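Local coordinates for GTP-binding protein (Thermus thermophilus, PDB 2DBY) that binds guanine nucleotide as an OBG-family P-loop protein of the YchF/OLA1 type and probably hydrolyses ATP and associates with the large ribosomal subunit, at residues Arg145-Glu148 / Arg149-Glu153; Arg155-Arg158 / Glu159-Pro162; Pro162-Glu165 / Ala166-Leu170. All coordinates share one frame; numbering follows the deposited sequence.

Contact 1 (Arg145-Glu148 / Arg149-Glu153)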
loop_
_atom_site.group_PDB
_atom_site.type_symbol
_atom_site.label_atom_id
_atom_site.label_comp_id
_atom_site.label_asym_id
_atom_site.label_seq_id
_atom_site.Cartn_x
_atom_site.Cartn_y
_atom_site.Cartn_z
ATOM N N ARG A 145 -15.141 -16.793 18.049
ATOM C CA ARG A 145 -14.721 -16.329 19.368
ATOM C C ARG A 145 -15.306 -14.959 19.695
ATOM O O ARG A 145 -15.771 -14.734 20.811
ATOM C CB ARG A 145 -13.195 -16.264 19.460
ATOM C CG ARG A 145 -12.515 -17.607 19.508
ATOM C CD ARG A 145 -11.017 -17.430 19.785
ATOM N NE ARG A 145 -10.265 -16.936 18.631
ATOM C CZ ARG A 145 -9.782 -17.714 17.663
ATOM N NH1 ARG A 145 -9.969 -19.031 17.701
ATOM N NH2 ARG A 145 -9.099 -17.182 16.663
ATOM N N ARG A 146 -15.301 -14.035 18.732
ATOM C CA ARG A 146 -15.851 -12.707 19.000
ATOM C C ARG A 146 -17.367 -12.723 19.197
ATOM O O ARG A 146 -17.887 -11.993 20.037
ATOM C CB ARG A 146 -15.495 -11.728 17.857
ATOM C CG ARG A 146 -14.000 -11.466 17.693
ATOM C CD ARG A 146 -13.347 -11.134 19.029
ATOM N NE ARG A 146 -13.792 -9.835 19.527
ATOM C CZ ARG A 146 -13.733 -9.468 20.801
ATOM N NH1 ARG A 146 -13.256 -10.309 21.716
ATOM N NH2 ARG A 146 -14.125 -8.250 21.152
ATOM N N LEU A 147 -18.084 -13.549 18.439
ATOM C CA LEU A 147 -19.542 -13.598 18.589
ATOM C C LEU A 147 -19.907 -13.988 20.015
ATOM O O LEU A 147 -20.824 -13.423 20.613
ATOM C CB LEU A 147 -20.164 -14.589 17.594
ATOM C CG LEU A 147 -20.272 -14.107 16.133
ATOM C CD1 LEU A 147 -20.626 -15.261 15.230
ATOM C CD2 LEU A 147 -21.351 -13.005 16.033
ATOM N N GLU A 148 -19.173 -14.946 20.565
ATOM C CA GLU A 148 -19.438 -15.391 21.934
ATOM C C GLU A 148 -19.148 -14.283 22.933
ATOM O O GLU A 148 -19.965 -14.012 23.806
ATOM C CB GLU A 148 -18.593 -16.626 22.276
ATOM C CG GLU A 148 -18.791 -17.792 21.308
ATOM C CD GLU A 148 -18.901 -19.147 21.997
ATOM O OE1 GLU A 148 -18.895 -20.178 21.282
ATOM O OE2 GLU A 148 -19.002 -19.184 23.244
ATOM N N ARG A 149 -17.981 -13.653 22.806
ATOM C CA ARG A 149 -17.575 -12.573 23.692
ATOM C C ARG A 149 -18.458 -11.339 23.567
ATOM O O ARG A 149 -18.892 -10.790 24.580
ATOM C CB ARG A 149 -16.121 -12.167 23.417
ATOM C CG ARG A 149 -15.074 -13.051 24.081
ATOM C CD ARG A 149 -14.524 -12.352 25.320
ATOM N NE ARG A 149 -15.595 -11.987 26.243
ATOM C CZ ARG A 149 -15.477 -11.106 27.231
ATOM N NH1 ARG A 149 -14.326 -10.480 27.438
ATOM N NH2 ARG A 149 -16.517 -10.847 28.012
ATOM N N LEU A 150 -18.729 -10.900 22.338
ATOM C CA LEU A 150 -19.564 -9.712 22.121
ATOM C C LEU A 150 -21.001 -9.879 22.600
ATOM O O LEU A 150 -21.617 -8.916 23.085
ATOM C CB LEU A 150 -19.561 -9.326 20.629
ATOM C CG LEU A 150 -18.244 -8.694 20.154
ATOM C CD1 LEU A 150 -18.230 -8.608 18.619
ATOM C CD2 LEU A 150 -18.099 -7.294 20.746
ATOM N N ARG A 151 -21.557 -11.074 22.449
ATOM C CA ARG A 151 -22.933 -11.302 22.878
ATOM C C ARG A 151 -23.015 -11.135 24.395
ATOM O O ARG A 151 -24.004 -10.631 24.920
ATOM C CB ARG A 151 -23.408 -12.695 22.481
ATOM C CG ARG A 151 -24.935 -12.815 22.402
ATOM C CD ARG A 151 -25.353 -14.228 22.046
ATOM N NE ARG A 151 -24.659 -14.732 20.864
ATOM C CZ ARG A 151 -24.890 -14.316 19.622
ATOM N NH1 ARG A 151 -25.811 -13.386 19.390
ATOM N NH2 ARG A 151 -24.186 -14.817 18.612
ATOM N N LYS A 152 -21.966 -11.544 25.102
ATOM C CA LYS A 152 -21.959 -11.392 26.557
ATOM C C LYS A 152 -21.751 -9.920 26.926
ATOM O O LYS A 152 -22.433 -9.389 27.798
ATOM C CB LYS A 152 -20.853 -12.250 27.182
ATOM C CG LYS A 152 -21.362 -13.477 27.928
ATOM C CD LYS A 152 -22.128 -13.071 29.185
ATOM C CE LYS A 152 -22.719 -14.277 29.915
ATOM N NZ LYS A 152 -23.398 -13.870 31.185
ATOM N N GLU A 153 -20.829 -9.253 26.239
ATOM C CA GLU A 153 -20.533 -7.846 26.509
ATOM C C GLU A 153 -21.689 -6.897 26.175
ATOM O O GLU A 153 -21.900 -5.889 26.858
ATOM C CB GLU A 153 -19.302 -7.394 25.714
ATOM C CG GLU A 153 -18.038 -8.188 25.978
ATOM C CD GLU A 153 -16.843 -7.643 25.212
ATOM O OE1 GLU A 153 -15.701 -8.010 25.573
ATOM O OE2 GLU A 153 -17.042 -6.851 24.257
HETATM O O HOH W 1 -13.569 -7.875 24.105
#
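Arg146 reaches along the helix to Arg149 and Leu150, within one of the two antiparallel helices of a helical hairpin that projects from the G domain. The range is predicted to be coiled coil. Backbone bonds come first. Leu150 N donates to Arg146 O at 2.7 Å, with an N-H...O angle of 169°. Arg149 N to Arg145 O and Arg151 N to Leu147 O continue the i to i+4 pattern, while Lys152 N to Glu148 O is weak at 3.4 Å.

The side-chain packing sets the Arg146 guanidinium against aliphatic carbons. The Arg146 chain bends at chi2 (-49°) and again at chi3, which carries the guanidinium forward along the helix. Its NH1 rests 3.8 Å from Arg149 CB, and its NH2 lies 4.1 Å from Leu150 CD2. Leu147 and Leu150 both pack on Leu164 of helix 161-175.

Charged groups form the third set. A water lies at the edge of the Arg146 guanidinium, in its plane. It accepts from Arg146 NH2 at 3.0 Å and donates to Glu153 OE1 at 2.6 Å. That same OE1 sits over one face of the Arg149 guanidinium, 3.4 Å from NH1, in a salt bridge of charges alone. The stronger direct partners lie on other helices or the turn: Glu195 for Arg146, Arg160 for Glu153 and Glu168 for Arg151.

Glu153 therefore meets Arg149, Arg160 and the water-linked Arg146. Such a positive setting would probably stabilise its carboxylate in the ionised form.

Contact 2 (Arg155-Arg158 / Glu159-Pro162)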
loop_
_atom_site.group_PDB
_atom_site.type_symbol
_atom_site.label_atom_id
_atom_site.label_comp_id
_atom_site.label_asym_id
_atom_site.label_seq_id
_atom_site.Cartn_x
_atom_site.Cartn_y
_atom_site.Cartn_z
ATOM N N ARG A 155 -24.876 -7.502 26.354
ATOM C CA ARG A 155 -25.970 -7.589 27.331
ATOM C C ARG A 155 -25.706 -6.629 28.481
ATOM O O ARG A 155 -26.639 -6.118 29.107
ATOM C CB ARG A 155 -26.113 -9.019 27.880
ATOM C CG ARG A 155 -27.216 -9.197 28.958
ATOM C CD ARG A 155 -28.612 -8.879 28.409
ATOM N NE ARG A 155 -29.681 -9.042 29.402
ATOM C CZ ARG A 155 -29.929 -8.194 30.401
ATOM N NH1 ARG A 155 -29.186 -7.108 30.558
ATOM N NH2 ARG A 155 -30.936 -8.428 31.238
ATOM N N ALA A 156 -24.427 -6.374 28.739
ATOM C CA ALA A 156 -24.022 -5.489 29.830
ATOM C C ALA A 156 -23.679 -4.076 29.384
ATOM O O ALA A 156 -23.575 -3.173 30.216
ATOM C CB ALA A 156 -22.821 -6.100 30.570
ATOM N N ASP A 157 -23.497 -3.877 28.081
ATOM C CA ASP A 157 -23.147 -2.565 27.556
ATOM C C ASP A 157 -23.650 -2.444 26.125
ATOM O O ASP A 157 -23.024 -2.971 25.210
ATOM C CB ASP A 157 -21.620 -2.394 27.605
ATOM C CG ASP A 157 -21.148 -1.093 26.990
ATOM O OD1 ASP A 157 -21.988 -0.234 26.653
ATOM O OD2 ASP A 157 -19.916 -0.926 26.848
ATOM N N ARG A 158 -24.774 -1.758 25.932
ATOM C CA ARG A 158 -25.361 -1.616 24.595
ATOM C C ARG A 158 -24.414 -1.037 23.530
ATOM O O ARG A 158 -24.644 -1.207 22.325
ATOM C CB ARG A 158 -26.643 -0.762 24.651
ATOM C CG ARG A 158 -26.407 0.737 24.802
ATOM C CD ARG A 158 -27.666 1.544 24.443
ATOM N NE ARG A 158 -27.410 2.988 24.360
ATOM C CZ ARG A 158 -28.293 3.890 23.931
ATOM N NH1 ARG A 158 -29.505 3.511 23.541
ATOM N NH2 ARG A 158 -27.966 5.178 23.891
ATOM N N GLU A 159 -23.355 -0.350 23.959
ATOM C CA GLU A 159 -22.405 0.234 23.010
ATOM C C GLU A 159 -21.653 -0.828 22.215
ATOM O O GLU A 159 -21.035 -0.534 21.191
ATOM C CB GLU A 159 -21.397 1.117 23.751
ATOM C CG GLU A 159 -21.546 2.613 23.491
ATOM C CD GLU A 159 -22.974 3.106 23.619
ATOM O OE1 GLU A 159 -23.774 2.878 22.683
ATOM O OE2 GLU A 159 -23.297 3.719 24.660
ATOM N N ARG A 160 -21.687 -2.060 22.705
ATOM C CA ARG A 160 -21.001 -3.160 22.048
ATOM C C ARG A 160 -21.935 -3.838 21.031
ATOM O O ARG A 160 -21.488 -4.571 20.152
ATOM C CB ARG A 160 -20.566 -4.187 23.103
ATOM C CG ARG A 160 -19.677 -3.608 24.219
ATOM C CD ARG A 160 -18.365 -3.118 23.629
ATOM N NE ARG A 160 -17.473 -4.240 23.323
ATOM C CZ ARG A 160 -16.467 -4.172 22.458
ATOM N NH1 ARG A 160 -16.233 -3.039 21.812
ATOM N NH2 ARG A 160 -15.700 -5.234 22.248
ATOM N N LEU A 161 -23.228 -3.584 21.146
ATOM C CA LEU A 161 -24.188 -4.234 20.260
ATOM C C LEU A 161 -23.922 -4.069 18.750
ATOM O O LEU A 161 -24.064 -5.032 17.969
ATOM C CB LEU A 161 -25.599 -3.753 20.625
ATOM C CG LEU A 161 -26.780 -4.424 19.932
ATOM C CD1 LEU A 161 -26.689 -5.934 20.037
ATOM C CD2 LEU A 161 -28.048 -3.927 20.576
ATOM N N PRO A 162 -23.541 -2.861 18.305
ATOM C CA PRO A 162 -23.288 -2.735 16.864
ATOM C C PRO A 162 -22.175 -3.671 16.371
ATOM O O PRO A 162 -22.237 -4.190 15.247
ATOM C CB PRO A 162 -22.929 -1.260 16.696
ATOM C CG PRO A 162 -23.710 -0.598 17.815
ATOM C CD PRO A 162 -23.543 -1.542 18.966
#
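Asp157 folds its carboxylate over the turn toward Glu159 and Arg160. Its CB lies 4.1 Å from Arg160 CG. CG stands anti to the backbone N (chi1 176°), which swings the carboxylate toward these two residues. OD1 accepts from Glu159 N at 3.0 Å. The amide approaches from above the carboxylate plane, 58° out of it. OD1 also lies 3.3 Å from Glu159 CB. OD2, the other branch, touches Arg160 CG at 3.8 Å.

Asp157 OD1 and Glu159 N close an Asx turn at the start of the short 3-10 segment. The Asp157 carbonyl adds a second grip, because Arg160 N donates to Asp157 O at 3.0 Å. One residue on, Leu161 N donates to Arg158 O. The Arg158 and Glu159 side chains run side by side in the same direction, with Arg158 NE 4.0 Å from Glu159 OE1, so their charges are near without a salt bridge. An alanine in place of Asp157 is likely to leave Glu159 N without its side-chain acceptor and the start of the turn less firmly fixed.

The turn joins the end of helix 124-156 to helix 161-175, at the tip of the hairpin. Arg160 points back toward Glu153 and forms a salt bridge with Glu195 of helix 187-195. Pro162 packs on Ala188 and Arg191 of that same helix.

Contact 3 (Pro162-Glu165 / Ala166-Leu170)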
loop_
_atom_site.group_PDB
_atom_site.type_symbol
_atom_site.label_atom_id
_atom_site.label_comp_id
_atom_site.label_asym_id
_atom_site.label_seq_id
_atom_site.Cartn_x
_atom_site.Cartn_y
_atom_site.Cartn_z
ATOM N N PRO A 162 -23.541 -2.861 18.305
ATOM C CA PRO A 162 -23.288 -2.735 16.864
ATOM C C PRO A 162 -22.175 -3.671 16.371
ATOM O O PRO A 162 -22.237 -4.190 15.247
ATOM C CB PRO A 162 -22.929 -1.260 16.696
ATOM C CG PRO A 162 -23.710 -0.598 17.815
ATOM C CD PRO A 162 -23.543 -1.542 18.966
ATOM N N LEU A 163 -21.135 -3.878 17.175
ATOM C CA LEU A 163 -20.070 -4.775 16.737
ATOM C C LEU A 163 -20.601 -6.207 16.642
ATOM O O LEU A 163 -20.251 -6.964 15.731
ATOM C CB LEU A 163 -18.883 -4.722 17.710
ATOM C CG LEU A 163 -17.986 -3.487 17.548
ATOM C CD1 LEU A 163 -18.694 -2.238 18.082
ATOM C CD2 LEU A 163 -16.690 -3.737 18.308
ATOM N N LEU A 164 -21.451 -6.593 17.585
ATOM C CA LEU A 164 -22.017 -7.939 17.553
ATOM C C LEU A 164 -22.842 -8.131 16.267
ATOM O O LEU A 164 -22.742 -9.172 15.612
ATOM C CB LEU A 164 -22.926 -8.174 18.784
ATOM C CG LEU A 164 -23.707 -9.488 18.794
ATOM C CD1 LEU A 164 -22.744 -10.691 18.891
ATOM C CD2 LEU A 164 -24.675 -9.479 19.983
ATOM N N GLU A 165 -23.668 -7.139 15.916
ATOM C CA GLU A 165 -24.511 -7.274 14.725
ATOM C C GLU A 165 -23.683 -7.292 13.438
ATOM O O GLU A 165 -24.001 -8.014 12.480
ATOM C CB GLU A 165 -25.564 -6.176 14.700
ATOM C CG GLU A 165 -26.463 -6.206 15.970
ATOM C CD GLU A 165 -26.952 -7.609 16.302
ATOM O OE1 GLU A 165 -26.321 -8.284 17.155
ATOM O OE2 GLU A 165 -27.953 -8.063 15.698
ATOM N N ALA A 166 -22.597 -6.528 13.431
ATOM C CA ALA A 166 -21.701 -6.536 12.266
ATOM C C ALA A 166 -21.073 -7.933 12.152
ATOM O O ALA A 166 -20.965 -8.510 11.063
ATOM C CB ALA A 166 -20.613 -5.483 12.450
ATOM N N ALA A 167 -20.627 -8.463 13.286
ATOM C CA ALA A 167 -20.016 -9.792 13.309
ATOM C C ALA A 167 -21.005 -10.862 12.800
ATOM O O ALA A 167 -20.605 -11.781 12.072
ATOM C CB ALA A 167 -19.538 -10.129 14.738
ATOM N N GLU A 168 -22.283 -10.742 13.170
ATOM C CA GLU A 168 -23.302 -11.717 12.716
ATOM C C GLU A 168 -23.354 -11.712 11.189
ATOM O O GLU A 168 -23.445 -12.766 10.556
ATOM C CB GLU A 168 -24.710 -11.329 13.234
ATOM C CG GLU A 168 -24.953 -11.326 14.754
ATOM C CD GLU A 168 -25.162 -12.709 15.342
ATOM O OE1 GLU A 168 -25.545 -12.788 16.538
ATOM O OE2 GLU A 168 -24.940 -13.712 14.623
ATOM N N GLY A 169 -23.300 -10.513 10.605
ATOM C CA GLY A 169 -23.380 -10.390 9.151
ATOM C C GLY A 169 -22.143 -10.934 8.476
ATOM O O GLY A 169 -22.236 -11.662 7.495
ATOM N N LEU A 170 -20.981 -10.579 9.001
ATOM C CA LEU A 170 -19.719 -11.067 8.444
ATOM C C LEU A 170 -19.669 -12.580 8.534
ATOM O O LEU A 170 -19.161 -13.231 7.644
ATOM C CB LEU A 170 -18.538 -10.435 9.205
ATOM C CG LEU A 170 -18.313 -8.955 8.825
ATOM C CD1 LEU A 170 -17.522 -8.233 9.892
ATOM C CD2 LEU A 170 -17.607 -8.893 7.470
HETATM O O HOH W 2 -27.254 -10.787 17.465
#
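Ala166, Ala167, Glu168 and Gly169 donate their backbone N-H groups to the carbonyls of Pro162, Leu163, Leu164 and Glu165, in regular alpha-helical i to i+4 bonds. These residues belong to the second helix of the antiparallel helical hairpin. Ala167 N to Leu163 O measures 2.9 Å. Gly169 N to Glu165 O is longer, at 3.2 Å.

Ala166 CB lies 3.5 Å from Pro162 O, and Ala167 CB is 3.4 Å from Leu163 O. Ala167 faces helix 124-156, where it packs on Leu147. Leu163 instead meets Arg191 and Glu195 of helix 187-195.

Glu165 and Glu168 lie side by side and point the same way, their carboxylate planes 70° apart. Glu168 CG, anti to its carbonyl carbon (chi1 -64°), sits 3.2 Å from Leu164 O. The Glu168 carboxylate also has Arg151 of helix 124-156 beside it. That positive charge probably eases the nearness of the two acids. A single water links them, donating to Glu165 OE1 at 2.7 Å and to Glu168 OE1 at 2.8 Å.

In the fold
The three contacts follow one another down one helix, round the turn and up the next. Contacts 1 and 3 are partly buried: contact 1 turns Leu147 and Leu150, contact 3 Leu164, into the seam between helices 124-156 and 161-175, and contact 3 adds Ala167 there. Contact 2 is a surface turn without a buried residue, held by backbone bonds and one carboxylate-to-amide bond. Ion pairs tie contact 1 to each of the other two. Glu153 bridges to Arg160 of contact 2 (Glu153 OE2 to Arg160 NE 2.8 Å), and Arg151 to Glu168 of contact 3. Contacts 2 and 3 share Pro162. All three lie away from the nucleotide site.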